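Local coordinates for protein carbohydrate kinase, FGGY (Rhodospirillum rubrum, PDB 3IFR) that probably phosphorylates D-xylulose at the expense of ATP, as a xylulose kinase of the FGGY family of carbohydrate kinases, at residues Q137-K142 with R179-E184; W145-E150 with L202-P207; P238-A243 with W443-G448; A253-P258 with D287-P292; V261-G266 with L385-H390. One frame throughout, in Å; residues are numbered along the deposited sequence.

Contact 1: residues Q137-K142 with R179-E184; sequences QLVTAK and RNWALE
Trp181 sets its CG anti to the backbone nitrogen (chi1 -179°), which carries the indole across to the first turn of helix 139-149; there chi1 172° of Val139 puts CG1 anti to the backbone nitrogen and CG2 beside it, so that both methyls face the indole. Val139 meets the benzo part of the indole obliquely, the two side chains crossing at about a right angle. Val139 CG2 comes closest, 3.6 Å from Trp181 CZ2, while Val139 CG1 sits 4.1 Å from Trp181 CH2. At its polar end Trp181 NE1 is bonded to the carbonyl of Ala88, which fixes the turn of the indole, and Val160 touches both partners. Just before Val139, a methyl of the N-cap residue Leu138 rests against the backbone about one turn beyond Trp181: Leu138 CD2 is 3.4 Å from Glu184 O. Nothing polar is exchanged between the two segments. This is apolar packing of a helix start against a second short helix, 179-185, inside the N-terminal, actin-like domain of an FGGY kinase.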
# COMPACT_ATOMS: atom_id res chain seq x y z
N GLN A 137 -8.14 -8.99 6.68
CA GLN A 137 -7.12 -8.01 7.00
C GLN A 137 -7.42 -7.26 8.30
O GLN A 137 -6.53 -6.68 8.92
CB GLN A 137 -6.99 -7.07 5.84
CG GLN A 137 -5.59 -6.84 5.44
CD GLN A 137 -5.44 -6.96 3.94
OE1 GLN A 137 -5.27 -8.07 3.41
NE2 GLN A 137 -5.52 -5.82 3.24
N LEU A 138 -8.67 -7.30 8.73
CA LEU A 138 -9.01 -6.70 10.02
C LEU A 138 -8.22 -7.36 11.15
O LEU A 138 -8.23 -8.60 11.30
CB LEU A 138 -10.50 -6.84 10.34
CG LEU A 138 -11.48 -6.22 9.38
CD1 LEU A 138 -12.90 -6.57 9.83
CD2 LEU A 138 -11.25 -4.70 9.30
N VAL A 139 -7.54 -6.54 11.93
CA VAL A 139 -6.95 -6.96 13.20
C VAL A 139 -7.96 -7.82 14.00
O VAL A 139 -7.61 -8.86 14.56
CB VAL A 139 -6.55 -5.75 14.00
CG1 VAL A 139 -6.12 -6.15 15.43
CG2 VAL A 139 -5.43 -5.04 13.23
N THR A 140 -9.22 -7.38 14.00
CA THR A 140 -10.35 -8.11 14.62
C THR A 140 -10.49 -9.57 14.15
O THR A 140 -10.71 -10.47 14.97
CB THR A 140 -11.65 -7.37 14.33
OG1 THR A 140 -11.62 -6.10 15.02
CG2 THR A 140 -12.86 -8.18 14.76
N ALA A 141 -10.40 -9.82 12.85
CA ALA A 141 -10.45 -11.20 12.36
C ALA A 141 -9.28 -12.03 12.91
O ALA A 141 -9.48 -13.09 13.49
CB ALA A 141 -10.46 -11.26 10.85
N LYS A 142 -8.05 -11.54 12.72
CA LYS A 142 -6.91 -12.22 13.32
C LYS A 142 -7.04 -12.40 14.83
O LYS A 142 -6.69 -13.47 15.33
CB LYS A 142 -5.60 -11.54 12.95
CG LYS A 142 -5.24 -11.77 11.49
CD LYS A 142 -4.26 -10.74 11.03
CE LYS A 142 -3.70 -11.00 9.60
NZ LYS A 142 -4.45 -10.30 8.52
N ARG A 179 -3.42 6.00 13.84
CA ARG A 179 -4.82 6.05 13.40
C ARG A 179 -5.04 5.04 12.28
O ARG A 179 -6.06 4.38 12.21
CB ARG A 179 -5.16 7.45 12.81
CG ARG A 179 -5.33 8.63 13.81
CD ARG A 179 -5.92 9.92 13.12
NE ARG A 179 -5.11 10.37 11.96
CZ ARG A 179 -5.35 11.46 11.22
NH1 ARG A 179 -4.55 11.76 10.21
NH2 ARG A 179 -6.36 12.27 11.49
N ASN A 180 -4.11 4.97 11.34
CA ASN A 180 -4.37 4.18 10.15
C ASN A 180 -4.29 2.67 10.43
O ASN A 180 -5.01 1.88 9.83
CB ASN A 180 -3.41 4.61 9.03
CG ASN A 180 -3.99 5.72 8.14
OD1 ASN A 180 -5.19 5.72 7.80
ND2 ASN A 180 -3.13 6.64 7.72
N TRP A 181 -3.38 2.28 11.32
CA TRP A 181 -3.37 0.90 11.77
C TRP A 181 -4.75 0.57 12.39
O TRP A 181 -5.38 -0.46 12.05
CB TRP A 181 -2.21 0.66 12.76
CG TRP A 181 -2.16 -0.73 13.22
CD1 TRP A 181 -1.50 -1.77 12.61
CD2 TRP A 181 -2.80 -1.28 14.37
NE1 TRP A 181 -1.71 -2.93 13.33
CE2 TRP A 181 -2.50 -2.65 14.41
CE3 TRP A 181 -3.61 -0.73 15.39
CZ2 TRP A 181 -2.99 -3.50 15.42
CZ3 TRP A 181 -4.08 -1.56 16.38
CH2 TRP A 181 -3.78 -2.93 16.39
N ALA A 182 -5.25 1.45 13.26
CA ALA A 182 -6.53 1.22 13.92
C ALA A 182 -7.74 1.24 12.96
O ALA A 182 -8.69 0.47 13.12
CB ALA A 182 -6.71 2.23 15.08
N LEU A 183 -7.70 2.09 11.96
CA LEU A 183 -8.74 2.19 10.95
C LEU A 183 -8.70 0.98 10.00
O LEU A 183 -9.71 0.30 9.79
CB LEU A 183 -8.51 3.46 10.14
CG LEU A 183 -9.66 4.33 9.61
CD1 LEU A 183 -9.39 4.79 8.12
CD2 LEU A 183 -11.01 3.69 9.75
N GLU A 184 -7.56 0.71 9.39
CA GLU A 184 -7.52 -0.48 8.56
C GLU A 184 -7.90 -1.66 9.43
O GLU A 184 -8.62 -2.54 9.00
CB GLU A 184 -6.15 -0.68 7.90
CG GLU A 184 -5.86 0.42 6.87
CD GLU A 184 -4.83 0.03 5.87
OE1 GLU A 184 -4.59 -1.16 5.64
OE2 GLU A 184 -4.26 0.93 5.29

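Contact 2: residues W145-E150 with L202-P207; sequences WIERHE and LAHIPP
Glu147 and His204 face each other from a helix and from the turn that follows another helix. Segment 145-150 is the last part of helix 139-149, and Glu150, just beyond it, leaves helical angles. In 202-207 the chain has no regular structure; His204 turns it with a positive phi of 63°. The nearest alpha carbons, those of Glu147 and His204, remain 8.2 Å apart, so side chains must span the gap. Glu147 does this with an extended chain, CG anti to the backbone nitrogen, and presents OE2 to the edge of the imidazole. His204 ND1 donates to Glu147 OE2 over 2.7 Å in a nearly straight bond, 170° at the hydrogen. The oxygen receives it on its syn lone pair and lies close to the ring plane, although carboxylate and ring are twisted 42° against each other. The ring also has Leu202 O over one face, and Phe154 of the next helix touches both partners. Within the helix, His149 ND1 bonds back to Trp145 O at 3.2 Å, sharing that carbonyl with His149 N. Using ND1 as donor settles the proton at that nitrogen, and the neighbouring carboxylate would tend to favour a positively charged imidazole, so this surface link between helix and turn may be partly ionic.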
# COMPACT_ATOMS: atom_id res chain seq x y z
N TRP A 145 -9.36 -15.34 15.59
CA TRP A 145 -8.68 -16.61 15.29
C TRP A 145 -7.78 -17.02 16.47
O TRP A 145 -7.84 -18.14 16.97
CB TRP A 145 -7.84 -16.49 14.03
CG TRP A 145 -7.13 -17.74 13.66
CD1 TRP A 145 -7.54 -18.68 12.75
CD2 TRP A 145 -5.88 -18.21 14.19
NE1 TRP A 145 -6.62 -19.70 12.70
CE2 TRP A 145 -5.59 -19.44 13.56
CE3 TRP A 145 -4.96 -17.70 15.12
CZ2 TRP A 145 -4.43 -20.17 13.85
CZ3 TRP A 145 -3.81 -18.42 15.40
CH2 TRP A 145 -3.56 -19.65 14.78
N ILE A 146 -6.95 -16.09 16.91
CA ILE A 146 -6.12 -16.30 18.06
C ILE A 146 -6.90 -16.76 19.31
O ILE A 146 -6.48 -17.69 20.01
CB ILE A 146 -5.34 -15.01 18.37
CG1 ILE A 146 -4.14 -14.89 17.45
CG2 ILE A 146 -4.87 -14.99 19.81
CD1 ILE A 146 -3.55 -13.53 17.54
N GLU A 147 -8.00 -16.09 19.63
CA GLU A 147 -8.82 -16.48 20.78
C GLU A 147 -9.25 -17.93 20.67
O GLU A 147 -9.31 -18.65 21.67
CB GLU A 147 -10.10 -15.67 20.81
CG GLU A 147 -11.19 -16.28 21.65
CD GLU A 147 -12.33 -15.31 21.84
OE1 GLU A 147 -12.46 -14.82 22.96
OE2 GLU A 147 -13.07 -14.99 20.89
N ARG A 148 -9.58 -18.38 19.47
CA ARG A 148 -10.06 -19.73 19.35
C ARG A 148 -8.93 -20.75 19.20
O ARG A 148 -9.08 -21.88 19.62
CB ARG A 148 -11.14 -19.88 18.24
CG ARG A 148 -10.67 -20.58 17.00
CD ARG A 148 -11.71 -21.52 16.38
NE ARG A 148 -13.10 -21.13 16.62
CZ ARG A 148 -13.77 -20.18 15.96
NH1 ARG A 148 -13.19 -19.48 15.00
NH2 ARG A 148 -15.04 -19.93 16.28
N HIS A 149 -7.81 -20.36 18.59
CA HIS A 149 -6.73 -21.31 18.35
C HIS A 149 -5.64 -21.26 19.39
O HIS A 149 -4.95 -22.25 19.59
CB HIS A 149 -6.11 -21.13 16.95
CG HIS A 149 -6.98 -21.63 15.85
ND1 HIS A 149 -8.14 -20.99 15.47
CD2 HIS A 149 -6.88 -22.73 15.08
CE1 HIS A 149 -8.71 -21.67 14.51
NE2 HIS A 149 -7.98 -22.73 14.25
N GLU A 150 -5.46 -20.12 20.02
CA GLU A 150 -4.37 -19.98 20.98
C GLU A 150 -4.89 -19.21 22.20
O GLU A 150 -4.43 -18.09 22.46
CB GLU A 150 -3.15 -19.29 20.33
CG GLU A 150 -2.52 -20.13 19.20
CD GLU A 150 -1.39 -19.42 18.46
OE1 GLU A 150 -0.97 -19.90 17.38
OE2 GLU A 150 -0.91 -18.38 18.95
N LEU A 202 -15.86 -6.25 19.46
CA LEU A 202 -16.00 -7.29 18.44
C LEU A 202 -14.85 -8.33 18.42
O LEU A 202 -15.02 -9.46 17.97
CB LEU A 202 -16.08 -6.66 17.04
CG LEU A 202 -17.35 -6.31 16.24
CD1 LEU A 202 -17.00 -6.48 14.79
CD2 LEU A 202 -18.58 -7.16 16.59
N ALA A 203 -13.66 -7.90 18.81
CA ALA A 203 -12.48 -8.74 18.75
C ALA A 203 -12.33 -9.44 20.11
O ALA A 203 -11.38 -10.21 20.33
CB ALA A 203 -11.22 -7.88 18.42
N HIS A 204 -13.25 -9.14 21.03
CA HIS A 204 -13.30 -9.84 22.33
C HIS A 204 -12.03 -9.61 23.16
O HIS A 204 -11.67 -10.46 23.98
CB HIS A 204 -13.48 -11.35 22.15
CG HIS A 204 -14.71 -11.75 21.37
ND1 HIS A 204 -14.82 -12.96 20.71
CD2 HIS A 204 -15.87 -11.10 21.14
CE1 HIS A 204 -15.99 -13.04 20.12
NE2 HIS A 204 -16.65 -11.93 20.36
N ILE A 205 -11.35 -8.49 22.93
CA ILE A 205 -10.27 -8.09 23.82
C ILE A 205 -10.77 -6.92 24.63
O ILE A 205 -11.72 -6.25 24.24
CB ILE A 205 -8.99 -7.65 23.07
CG1 ILE A 205 -9.31 -6.49 22.12
CG2 ILE A 205 -8.44 -8.78 22.26
CD1 ILE A 205 -8.14 -5.95 21.30
N PRO A 206 -10.16 -6.69 25.78
CA PRO A 206 -10.49 -5.51 26.58
C PRO A 206 -10.01 -4.27 25.83
O PRO A 206 -8.99 -4.33 25.16
CB PRO A 206 -9.64 -5.70 27.84
CG PRO A 206 -8.51 -6.60 27.40
CD PRO A 206 -9.15 -7.55 26.42
N PRO A 207 -10.74 -3.16 25.99
CA PRO A 207 -10.45 -1.89 25.32
C PRO A 207 -9.12 -1.32 25.79
O PRO A 207 -8.53 -0.55 25.05
CB PRO A 207 -11.62 -0.97 25.74
CG PRO A 207 -12.69 -1.90 26.28
CD PRO A 207 -11.90 -3.04 26.91

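Contact 3: residues P238-A243 with W443-G448; sequences PVYGGA and WVAAIG
Tyr240 carries almost all of the apolar contact, its side chain directed from the strand at helix 437-448. The ring lies along one side of the helix: Tyr240 CD1 is 3.5 Å from Ala445 CB, and Tyr240 CE1 is 3.6 Å from Ala445 CA, so the methyl and the alpha carbon lie against the same two ring atoms, CD1 and CE1. Nearer the strand, Tyr240 CB touches Val444 CG1 at 4.1 Å. With CG anti to its carbonyl carbon (chi1 -73°), the ring runs toward the helix's C-terminal end. Polar and backbone groups come next. Val444 O lies over one face of the ring, and Tyr240 OH approaches Gly448, 3.2 Å from Gly448 C; its 3.3 Å separation from Gly448 O has too poor an angle for a hydrogen bond. With an alanine in place of Tyr240 the whole ring would be gone, which is likely to open a gap beside Ala445 and take away the ring that lies against Gly448. Strand and helix segments run at 123° to each other, their axes 8.9 Å apart at closest approach. Strand 238-244 pairs with 77-84 on one side and 219-222 on the other in the N-terminal domain's sheet, and Cys81 of 77-84 also touches Val444, so a helix from the C-terminal part of the chain packs on this sheet.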
# COMPACT_ATOMS: atom_id res chain seq x y z
N PRO A 238 13.35 13.94 18.24
CA PRO A 238 11.90 13.82 18.03
C PRO A 238 11.50 12.66 17.12
O PRO A 238 12.05 12.49 16.01
CB PRO A 238 11.52 15.15 17.39
CG PRO A 238 12.61 16.08 17.86
CD PRO A 238 13.86 15.27 17.86
N VAL A 239 10.52 11.89 17.58
CA VAL A 239 9.95 10.84 16.76
C VAL A 239 8.49 11.13 16.46
O VAL A 239 7.70 11.36 17.36
CB VAL A 239 10.00 9.50 17.48
CG1 VAL A 239 9.42 8.40 16.59
CG2 VAL A 239 11.45 9.17 17.88
N TYR A 240 8.14 11.13 15.18
CA TYR A 240 6.78 11.45 14.70
C TYR A 240 5.86 10.25 14.75
O TYR A 240 6.30 9.14 15.06
CB TYR A 240 6.86 12.03 13.28
CG TYR A 240 7.41 13.42 13.37
CD1 TYR A 240 8.78 13.67 13.29
CD2 TYR A 240 6.55 14.49 13.68
CE1 TYR A 240 9.28 14.95 13.44
CE2 TYR A 240 7.04 15.76 13.85
CZ TYR A 240 8.40 15.99 13.72
OH TYR A 240 8.84 17.28 13.89
N GLY A 241 4.58 10.48 14.50
CA GLY A 241 3.63 9.40 14.41
C GLY A 241 4.09 8.41 13.35
O GLY A 241 4.67 8.79 12.34
N GLY A 242 3.84 7.12 13.57
CA GLY A 242 4.10 6.15 12.52
C GLY A 242 3.19 6.36 11.32
O GLY A 242 2.05 6.84 11.45
N ALA A 243 3.69 5.96 10.17
CA ALA A 243 3.10 6.24 8.91
C ALA A 243 2.77 4.97 8.20
O ALA A 243 3.54 4.10 8.15
CB ALA A 243 4.04 7.04 8.11
N TRP A 443 9.67 12.73 4.90
CA TRP A 443 8.94 13.96 4.64
C TRP A 443 8.06 14.39 5.79
O TRP A 443 7.85 15.58 6.03
CB TRP A 443 8.14 13.89 3.33
CG TRP A 443 8.09 15.23 2.72
CD1 TRP A 443 6.98 16.06 2.57
CD2 TRP A 443 9.21 15.98 2.24
NE1 TRP A 443 7.36 17.26 2.00
CE2 TRP A 443 8.72 17.24 1.79
CE3 TRP A 443 10.57 15.71 2.14
CZ2 TRP A 443 9.55 18.20 1.24
CZ3 TRP A 443 11.40 16.67 1.59
CH2 TRP A 443 10.88 17.90 1.14
N VAL A 444 7.52 13.43 6.52
CA VAL A 444 6.68 13.79 7.63
C VAL A 444 7.48 14.53 8.68
O VAL A 444 6.99 15.48 9.32
CB VAL A 444 6.03 12.57 8.26
CG1 VAL A 444 5.41 12.94 9.56
CG2 VAL A 444 5.02 11.96 7.31
N ALA A 445 8.71 14.10 8.87
CA ALA A 445 9.53 14.69 9.90
C ALA A 445 10.10 15.98 9.35
O ALA A 445 10.44 16.89 10.11
CB ALA A 445 10.63 13.74 10.31
N ALA A 446 10.23 16.05 8.03
CA ALA A 446 10.77 17.25 7.39
C ALA A 446 9.82 18.44 7.65
O ALA A 446 10.24 19.51 8.05
CB ALA A 446 10.93 17.01 5.92
N ILE A 447 8.54 18.20 7.42
CA ILE A 447 7.56 19.23 7.57
C ILE A 447 7.32 19.54 9.04
O ILE A 447 6.85 20.60 9.38
CB ILE A 447 6.29 18.81 6.85
CG1 ILE A 447 6.49 19.12 5.36
CG2 ILE A 447 5.07 19.55 7.38
CD1 ILE A 447 5.68 18.24 4.50
N GLY A 448 7.69 18.63 9.93
CA GLY A 448 7.52 18.91 11.34
C GLY A 448 8.65 19.74 11.93
O GLY A 448 8.47 20.40 12.96

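Contact 4: residues A253-P258 with D287-P292; sequences AGITRP and DYHLVP
His289 meets Ile255 and Thr256 across the contact, the first residue of 287-292 to do so. Ahead of it, Asp287 and Tyr288 are turned to other neighbours: the backbone nitrogen of Tyr288 is bonded to Asn180, and its ring meets the guanidinium of Arg179. The imidazole of His289 then points at the opposite loop, its CG anti to the backbone nitrogen (chi1 -158°), with the carbonyl of Ile255 near the plane of the ring at its edge. The modelled flip of that ring is doubtful, so its nitrogen positions carry no weight. The side chains of Ile255 and His289 meet at about a right angle, and the ring also lies near Thr256 CA. The loop it faces leaves helix 245-252 through a Schellman motif at Gly254, whose positive phi ends the helix before strand 260-265, and a carboxylate oxygen of Asp260 accepts hydrogen bonds from the backbone nitrogens of Thr256 and Arg257. Leu290 turns instead to Thr216 and to Val444 of helix 437-448. Next comes Val291, whose methyls divide the work: Val291 CG1 approaches Thr256 O at 4.4 Å, while Val291 CG2 lies over one face of the His289 ring. Pro292 packs against Trp455.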
# COMPACT_ATOMS: atom_id res chain seq x y z
N ALA A 253 5.30 10.10 -3.98
CA ALA A 253 5.03 10.25 -5.41
C ALA A 253 4.36 11.60 -5.71
O ALA A 253 4.06 11.91 -6.85
CB ALA A 253 4.21 9.07 -5.96
N GLY A 254 4.16 12.41 -4.68
CA GLY A 254 3.53 13.71 -4.85
C GLY A 254 2.02 13.70 -4.87
O GLY A 254 1.42 14.55 -5.50
N ILE A 255 1.38 12.73 -4.23
CA ILE A 255 -0.06 12.80 -4.08
C ILE A 255 -0.35 13.56 -2.77
O ILE A 255 -0.34 12.98 -1.64
CB ILE A 255 -0.72 11.40 -4.12
CG1 ILE A 255 -0.95 10.97 -5.57
CG2 ILE A 255 -2.06 11.41 -3.43
CD1 ILE A 255 0.26 10.46 -6.27
N THR A 256 -0.60 14.86 -2.93
CA THR A 256 -0.77 15.78 -1.81
C THR A 256 -2.02 16.65 -1.87
O THR A 256 -2.38 17.27 -0.87
CB THR A 256 0.45 16.75 -1.66
OG1 THR A 256 0.43 17.71 -2.70
CG2 THR A 256 1.76 16.02 -1.73
N ARG A 257 -2.66 16.76 -3.02
CA ARG A 257 -3.85 17.62 -3.14
C ARG A 257 -5.09 16.81 -3.49
O ARG A 257 -5.01 15.86 -4.27
CB ARG A 257 -3.65 18.67 -4.22
CG ARG A 257 -2.23 19.27 -4.36
CD ARG A 257 -2.10 20.05 -5.72
NE ARG A 257 -0.85 20.80 -5.92
CZ ARG A 257 -0.44 21.26 -7.11
NH1 ARG A 257 -1.18 21.05 -8.21
NH2 ARG A 257 0.71 21.94 -7.21
N PRO A 258 -6.24 17.20 -2.94
CA PRO A 258 -7.48 16.51 -3.32
C PRO A 258 -7.52 16.30 -4.83
O PRO A 258 -7.31 17.24 -5.59
CB PRO A 258 -8.57 17.50 -2.90
CG PRO A 258 -7.91 18.32 -1.82
CD PRO A 258 -6.47 18.40 -2.13
N ASP A 287 -8.26 5.18 4.16
CA ASP A 287 -7.17 5.48 5.09
C ASP A 287 -7.21 6.98 5.31
O ASP A 287 -7.78 7.70 4.50
CB ASP A 287 -5.81 5.13 4.50
CG ASP A 287 -5.43 3.66 4.65
OD1 ASP A 287 -5.77 2.82 3.79
OD2 ASP A 287 -4.71 3.36 5.62
N TYR A 288 -6.57 7.45 6.38
CA TYR A 288 -6.29 8.87 6.49
C TYR A 288 -5.07 9.17 5.65
O TYR A 288 -4.15 8.35 5.59
CB TYR A 288 -6.00 9.26 7.92
CG TYR A 288 -7.21 9.13 8.83
CD1 TYR A 288 -8.12 10.16 8.94
CD2 TYR A 288 -7.42 7.98 9.57
CE1 TYR A 288 -9.22 10.05 9.77
CE2 TYR A 288 -8.52 7.85 10.40
CZ TYR A 288 -9.42 8.89 10.49
OH TYR A 288 -10.50 8.76 11.31
N HIS A 289 -5.02 10.32 4.98
CA HIS A 289 -3.77 10.71 4.36
C HIS A 289 -2.77 11.10 5.44
O HIS A 289 -3.14 11.31 6.59
CB HIS A 289 -3.97 11.89 3.44
CG HIS A 289 -2.92 12.02 2.40
ND1 HIS A 289 -3.20 12.33 1.09
CD2 HIS A 289 -1.58 11.86 2.46
CE1 HIS A 289 -2.08 12.37 0.39
NE2 HIS A 289 -1.09 12.07 1.21
N LEU A 290 -1.49 11.20 5.09
CA LEU A 290 -0.53 11.77 6.04
C LEU A 290 -0.78 13.27 6.09
O LEU A 290 -0.71 13.89 7.15
CB LEU A 290 0.92 11.48 5.66
CG LEU A 290 1.29 10.02 5.36
CD1 LEU A 290 2.77 9.81 5.11
CD2 LEU A 290 0.81 9.15 6.52
N VAL A 291 -1.12 13.85 4.94
CA VAL A 291 -1.46 15.27 4.90
C VAL A 291 -2.71 15.60 5.76
O VAL A 291 -3.80 15.09 5.54
CB VAL A 291 -1.61 15.79 3.46
CG1 VAL A 291 -1.94 17.26 3.46
CG2 VAL A 291 -0.33 15.57 2.69
N PRO A 292 -2.53 16.46 6.76
CA PRO A 292 -3.57 16.72 7.74
C PRO A 292 -4.81 17.19 7.06
O PRO A 292 -4.73 18.09 6.28
CB PRO A 292 -2.97 17.86 8.55
CG PRO A 292 -1.48 17.61 8.47
CD PRO A 292 -1.27 17.14 7.08

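Contact 5: residues V261-G266 with L385-H390; sequences VLLKFG and LAFRHH
Ala386 O, one turn before His390 and next in sequence to Phe387, takes two bonds, from His390 N at 3.3 Å and from His390 ND1 at 3.1 Å. They arrive from opposite faces of the carbonyl plane; the imidazole bond, 162° at the hydrogen, ties the ring back onto its own helix. The contact across the segments is apolar and centres on Phe387, aimed at strand 260-265. Leu263 lies over one face of its ring, with Leu263 CG 4.0 Å from Phe387 CD1, and the two side chains pass each other in opposite directions. Lys264 O sits at the ring edge, near its plane, 3.9 Å from Phe387 CZ. Further along, Phe387 CE2 comes over a face of the second ring, 3.5 Å from Phe265 CE1; the planes are inclined at 50°, centroids 4.9 Å apart. A serine in place of Phe387 would probably open a gap between Leu263 and Phe265 and take from them the ring they share. The side chain of Lys264 leads elsewhere, to a salt bridge with Asp408. Helix segment 385-390 runs nearly antiparallel to strand segment 261-265, at 152°. The strand pairs with 403-407 and 269-273 in the second mixed sheet, while helix 414-424 adds Met420 against both phenylalanines and Trp416 meets Phe265 edge-to-face.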
# COMPACT_ATOMS: atom_id res chain seq x y z
N VAL A 261 -4.01 11.39 -8.03
CA VAL A 261 -4.14 9.95 -8.09
C VAL A 261 -2.81 9.30 -8.46
O VAL A 261 -2.17 9.69 -9.43
CB VAL A 261 -5.19 9.52 -9.15
CG1 VAL A 261 -5.35 8.03 -9.17
CG2 VAL A 261 -6.53 10.23 -8.92
N LEU A 262 -2.41 8.30 -7.70
CA LEU A 262 -1.24 7.51 -8.03
C LEU A 262 -1.68 6.18 -8.61
O LEU A 262 -2.62 5.52 -8.12
CB LEU A 262 -0.34 7.30 -6.80
CG LEU A 262 0.84 6.37 -7.12
CD1 LEU A 262 1.80 7.10 -8.06
CD2 LEU A 262 1.56 5.89 -5.91
N LEU A 263 -1.02 5.78 -9.68
CA LEU A 263 -1.27 4.49 -10.27
C LEU A 263 0.02 3.72 -10.21
O LEU A 263 0.99 4.09 -10.87
CB LEU A 263 -1.64 4.68 -11.72
CG LEU A 263 -3.07 4.86 -12.19
CD1 LEU A 263 -4.05 5.34 -11.10
CD2 LEU A 263 -2.96 5.78 -13.36
N LYS A 264 0.02 2.63 -9.46
CA LYS A 264 1.23 1.91 -9.09
C LYS A 264 1.27 0.63 -9.88
O LYS A 264 0.50 -0.29 -9.62
CB LYS A 264 1.17 1.57 -7.60
CG LYS A 264 2.50 1.50 -6.89
CD LYS A 264 2.34 1.76 -5.38
CE LYS A 264 3.68 1.59 -4.64
NZ LYS A 264 4.43 0.39 -5.13
N PHE A 265 2.15 0.58 -10.88
CA PHE A 265 2.28 -0.64 -11.69
C PHE A 265 3.29 -1.63 -11.09
O PHE A 265 4.35 -1.87 -11.64
CB PHE A 265 2.62 -0.28 -13.13
CG PHE A 265 1.52 0.42 -13.82
CD1 PHE A 265 0.62 -0.29 -14.61
CD2 PHE A 265 1.32 1.78 -13.64
CE1 PHE A 265 -0.40 0.36 -15.22
CE2 PHE A 265 0.30 2.42 -14.24
CZ PHE A 265 -0.57 1.73 -15.02
N GLY A 266 2.93 -2.18 -9.93
CA GLY A 266 3.71 -3.18 -9.21
C GLY A 266 3.24 -4.59 -9.55
O GLY A 266 2.39 -4.78 -10.43
N LEU A 385 -7.66 -0.86 -18.39
CA LEU A 385 -9.10 -0.79 -18.26
C LEU A 385 -9.59 -1.00 -16.84
O LEU A 385 -10.56 -0.36 -16.41
CB LEU A 385 -9.72 -1.86 -19.13
CG LEU A 385 -10.45 -1.43 -20.39
CD1 LEU A 385 -10.18 0.01 -20.78
CD2 LEU A 385 -10.05 -2.43 -21.46
N ALA A 386 -8.94 -1.90 -16.12
CA ALA A 386 -9.29 -2.13 -14.72
C ALA A 386 -8.91 -0.91 -13.90
O ALA A 386 -9.60 -0.57 -12.94
CB ALA A 386 -8.59 -3.36 -14.15
N PHE A 387 -7.80 -0.28 -14.26
CA PHE A 387 -7.42 0.96 -13.61
C PHE A 387 -8.47 2.03 -13.87
O PHE A 387 -8.87 2.76 -12.98
CB PHE A 387 -6.02 1.42 -14.07
CG PHE A 387 -4.92 0.97 -13.17
CD1 PHE A 387 -4.92 1.33 -11.84
CD2 PHE A 387 -3.89 0.15 -13.64
CE1 PHE A 387 -3.91 0.93 -11.00
CE2 PHE A 387 -2.87 -0.25 -12.79
CZ PHE A 387 -2.89 0.15 -11.47
N ARG A 388 -8.93 2.12 -15.11
CA ARG A 388 -9.99 3.07 -15.45
C ARG A 388 -11.24 2.88 -14.57
O ARG A 388 -11.81 3.88 -14.08
CB ARG A 388 -10.36 2.95 -16.92
CG ARG A 388 -11.59 3.79 -17.32
CD ARG A 388 -11.59 4.11 -18.80
NE ARG A 388 -12.90 4.54 -19.30
CZ ARG A 388 -13.16 4.88 -20.58
NH1 ARG A 388 -12.20 4.84 -21.49
NH2 ARG A 388 -14.38 5.24 -20.94
N HIS A 389 -11.63 1.62 -14.39
CA HIS A 389 -12.80 1.25 -13.62
C HIS A 389 -12.73 1.78 -12.17
O HIS A 389 -13.64 2.50 -11.71
CB HIS A 389 -13.05 -0.27 -13.70
CG HIS A 389 -14.24 -0.73 -12.94
ND1 HIS A 389 -14.33 -1.99 -12.36
CD2 HIS A 389 -15.41 -0.12 -12.62
CE1 HIS A 389 -15.48 -2.12 -11.75
NE2 HIS A 389 -16.16 -1.00 -11.89
N HIS A 390 -11.64 1.49 -11.46
CA HIS A 390 -11.35 2.18 -10.21
C HIS A 390 -11.55 3.71 -10.26
O HIS A 390 -12.15 4.30 -9.35
CB HIS A 390 -9.92 1.90 -9.76
CG HIS A 390 -9.75 0.58 -9.11
ND1 HIS A 390 -9.41 -0.56 -9.81
CD2 HIS A 390 -9.86 0.19 -7.81
CE1 HIS A 390 -9.31 -1.58 -8.98
NE2 HIS A 390 -9.59 -1.14 -7.76

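In the fold
From the N terminus, contact 1 is the first to close, bringing 179-184 back to the start of helix 139-149. Contact 2 begins on that same helix and crosses contact 1; the two touch where Thr140 packs on Ala203. Contact 3 then spans the longest stretch, from a strand of the first sheet to helix 437-448, and both remaining contacts nest within it. Contacts 4 and 5 cross each other and meet through Ile255 and Ala253 on Leu262. Leu290 joins contact 4 to contact 3, and Asn180 with Tyr288 joins it to contact 1. Contact 4 thus links the N-terminal part of the fold to the second sheet, where contact 5 seats helix 372-397.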